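Local coordinates for protein phenylalanine hydroxylase (Colwellia psychrerythraea, PDB 2V27) that probably hydroxylates L-phenylalanine to L-tyrosine, using molecular oxygen, tetrahydrobiopterin and an active-site iron, the first step of phenylalanine degradation, at residues K203-I207 with L208-R212. Numbering follows the deposited sequence.
Sequences KPFDI and LDVLR
D206 meets D209 in an N-cap at the start of helix 207-211, where strand 201-204 turns into the helix of a beta-alpha-beta unit. With chi1 at 174°, CG of D206 points away from its own backbone N and lies beside the carbonyl carbon. This brings OD1 to the amide end of the helix. OD1 accepts from D209 N at 3.0 Å through its anti lone pair, and the bond is nearly straight (168°). Replacing this aspartate by an alanine removes the carboxylate, and D209 N would probably lose its capping acceptor. The helix proper begins with V210 N donating to D206 O and L211 N to I207 O. The two aspartate side chains cross at about a right angle, with OD1 of D206 3.9 Å from OD2 of D209. H257 NE2 is hydrogen-bonded to D209 OD1, which may ease this approach of like charges. On the apolar side, CG2 of V210 sits 3.7 Å from CE1 of F205, and both side chains also touch L161 of helix 152-167. The side chains of I207 and L211 lie alongside each other, with CG1 of I207 4.1 Å from CD1 of L211. A water bridges the strand end to the helix: its O lies 2.8 Å from both P204 O and D209 OD2 and donates to each.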
ATOM      1  N   LYS B 203      -3.931   2.730 -18.670  1.00  9.24           N
ATOM      2  CA  LYS B 203      -5.068   3.326 -19.428  1.00  9.40           C
ATOM      3  C   LYS B 203      -4.557   4.436 -20.338  1.00 10.63           C
ATOM      4  O   LYS B 203      -3.631   5.182 -19.963  1.00 11.25           O
ATOM      5  CB  LYS B 203      -6.096   3.907 -18.450  1.00 10.55           C
ATOM      6  CG  LYS B 203      -6.746   2.860 -17.511  1.00 11.81           C
ATOM      7  CD  LYS B 203      -7.674   3.637 -16.485  1.00 14.39           C
ATOM      8  N   PRO B 204      -5.191   4.619 -21.509  1.00 12.04           N
ATOM      9  CA  PRO B 204      -4.833   5.792 -22.313  1.00 12.24           C
ATOM     10  C   PRO B 204      -5.168   7.098 -21.569  1.00 10.56           C
ATOM     11  O   PRO B 204      -6.185   7.195 -20.852  1.00 11.23           O
ATOM     12  CB  PRO B 204      -5.691   5.642 -23.599  1.00 13.03           C
ATOM     13  CG  PRO B 204      -6.700   4.667 -23.284  1.00 14.49           C
ATOM     14  CD  PRO B 204      -6.288   3.817 -22.098  1.00 11.99           C
ATOM     15  N   PHE B 205      -4.315   8.103 -21.712  1.00 10.26           N
ATOM     16  CA  PHE B 205      -4.573   9.358 -21.022  1.00 10.68           C
ATOM     17  C   PHE B 205      -5.933   9.975 -21.472  1.00 10.58           C
ATOM     18  O   PHE B 205      -6.199  10.063 -22.688  1.00 11.23           O
ATOM     19  CB  PHE B 205      -3.446  10.359 -21.288  1.00 11.05           C
ATOM     20  CG  PHE B 205      -3.628  11.630 -20.544  1.00  9.58           C
ATOM     21  CD1 PHE B 205      -3.125  11.823 -19.213  1.00 13.16           C
ATOM     22  CD2 PHE B 205      -4.333  12.669 -21.157  1.00 11.91           C
ATOM     23  CE1 PHE B 205      -3.341  13.044 -18.517  1.00 11.60           C
ATOM     24  CE2 PHE B 205      -4.540  13.854 -20.473  1.00 13.51           C
ATOM     25  CZ  PHE B 205      -4.043  14.022 -19.131  1.00  9.68           C
ATOM     26  N   ASP B 206      -6.742  10.421 -20.507  1.00 10.23           N
ATOM     27  CA  ASP B 206      -7.926  11.196 -20.791  1.00 10.94           C
ATOM     28  C   ASP B 206      -8.078  12.082 -19.571  1.00 10.66           C
ATOM     29  O   ASP B 206      -8.121  11.613 -18.410  1.00 10.63           O
ATOM     30  CB  ASP B 206      -9.130  10.281 -20.965  1.00 11.10           C
ATOM     31  CG  ASP B 206     -10.435  11.058 -21.128  1.00 15.82           C
ATOM     32  OD1 ASP B 206     -11.024  11.515 -20.130  1.00 13.46           O
ATOM     33  OD2 ASP B 206     -10.851  11.233 -22.276  1.00 18.15           O
ATOM     34  N   ILE B 207      -8.156  13.381 -19.808  1.00 10.44           N
ATOM     35  CA  ILE B 207      -8.042  14.308 -18.694  1.00 12.02           C
ATOM     36  C   ILE B 207      -9.205  14.150 -17.720  1.00 10.19           C
ATOM     37  O   ILE B 207      -9.043  14.291 -16.502  1.00  9.34           O
ATOM     38  CB  ILE B 207      -7.876  15.779 -19.203  1.00 12.80           C
ATOM     39  CG1 ILE B 207      -7.601  16.695 -17.994  1.00 14.12           C
ATOM     40  CG2 ILE B 207      -9.050  16.226 -20.074  1.00 13.88           C
ATOM     41  CD1 ILE B 207      -6.658  17.925 -18.327  1.00 17.12           C
ATOM     42  N   LEU B 208     -10.421  13.937 -18.245  1.00 10.69           N
ATOM     43  CA  LEU B 208     -11.567  13.739 -17.343  1.00  9.80           C
ATOM     44  C   LEU B 208     -11.395  12.457 -16.501  1.00  9.07           C
ATOM     45  O   LEU B 208     -11.589  12.514 -15.264  1.00 10.17           O
ATOM     46  CB  LEU B 208     -12.916  13.752 -18.142  1.00  9.86           C
ATOM     47  CG  LEU B 208     -14.129  13.653 -17.248  1.00 10.97           C
ATOM     48  CD1 LEU B 208     -14.247  14.845 -16.287  1.00 14.31           C
ATOM     49  CD2 LEU B 208     -15.306  13.670 -18.247  1.00 13.23           C
ATOM     50  N   ASP B 209     -10.988  11.344 -17.121  1.00  9.37           N
ATOM     51  CA  ASP B 209     -10.717  10.109 -16.346  1.00  9.22           C
ATOM     52  C   ASP B 209      -9.683  10.412 -15.218  1.00  8.40           C
ATOM     53  O   ASP B 209      -9.872  10.026 -14.049  1.00  9.67           O
ATOM     54  CB  ASP B 209     -10.165   8.984 -17.230  1.00  9.75           C
ATOM     55  CG  ASP B 209     -11.211   8.227 -17.894  1.00 17.62           C
ATOM     56  OD1 ASP B 209     -12.288   8.035 -17.284  1.00 18.94           O
ATOM     57  OD2 ASP B 209     -10.901   7.799 -19.024  1.00 18.41           O
ATOM     58  N   VAL B 210      -8.620  11.140 -15.604  1.00  8.39           N
ATOM     59  CA  VAL B 210      -7.516  11.413 -14.660  1.00  8.54           C
ATOM     60  C   VAL B 210      -8.048  12.249 -13.505  1.00  8.39           C
ATOM     61  O   VAL B 210      -7.839  11.890 -12.352  1.00  8.46           O
ATOM     62  CB  VAL B 210      -6.362  12.161 -15.363  1.00  8.52           C
ATOM     63  CG1 VAL B 210      -5.357  12.818 -14.311  1.00  8.15           C
ATOM     64  CG2 VAL B 210      -5.648  11.263 -16.280  1.00  7.44           C
ATOM     65  N   LEU B 211      -8.794  13.331 -13.778  1.00  7.42           N
ATOM     66  CA  LEU B 211      -9.310  14.176 -12.695  1.00  8.42           C
ATOM     67  C   LEU B 211     -10.274  13.415 -11.721  1.00  8.60           C
ATOM     68  O   LEU B 211     -10.462  13.821 -10.581  1.00 10.95           O
ATOM     69  CB  LEU B 211     -10.051  15.387 -13.299  1.00  7.59           C
ATOM     70  CG  LEU B 211      -9.138  16.430 -13.971  1.00  8.33           C
ATOM     71  CD1 LEU B 211      -9.978  17.412 -14.756  1.00 10.38           C
ATOM     72  CD2 LEU B 211      -8.213  17.159 -12.966  1.00 11.10           C
ATOM     73  N   ARG B 212     -10.889  12.350 -12.249  1.00  8.37           N
ATOM     74  CA  ARG B 212     -11.840  11.534 -11.465  1.00  8.85           C
ATOM     75  C   ARG B 212     -11.201  10.352 -10.715  1.00  8.98           C
ATOM     76  O   ARG B 212     -11.917   9.597 -10.063  1.00  8.89           O
ATOM     77  CB  ARG B 212     -12.914  10.985 -12.387  1.00  8.97           C
ATOM     78  CG  ARG B 212     -13.877  12.148 -12.832  1.00  8.79           C
ATOM     79  CD  ARG B 212     -14.952  11.633 -13.808  1.00  8.23           C
ATOM     80  NE  ARG B 212     -15.883  10.833 -13.043  1.00 10.90           N
ATOM     81  CZ  ARG B 212     -16.177   9.551 -13.256  1.00 11.49           C
ATOM     82  NH1 ARG B 212     -15.672   8.849 -14.297  1.00 16.14           N
ATOM     83  NH2 ARG B 212     -16.989   8.962 -12.385  1.00 14.23           N
TER
HETATM   84  O   HOH W   1      -8.741   6.409 -20.129  1.00 15.81           O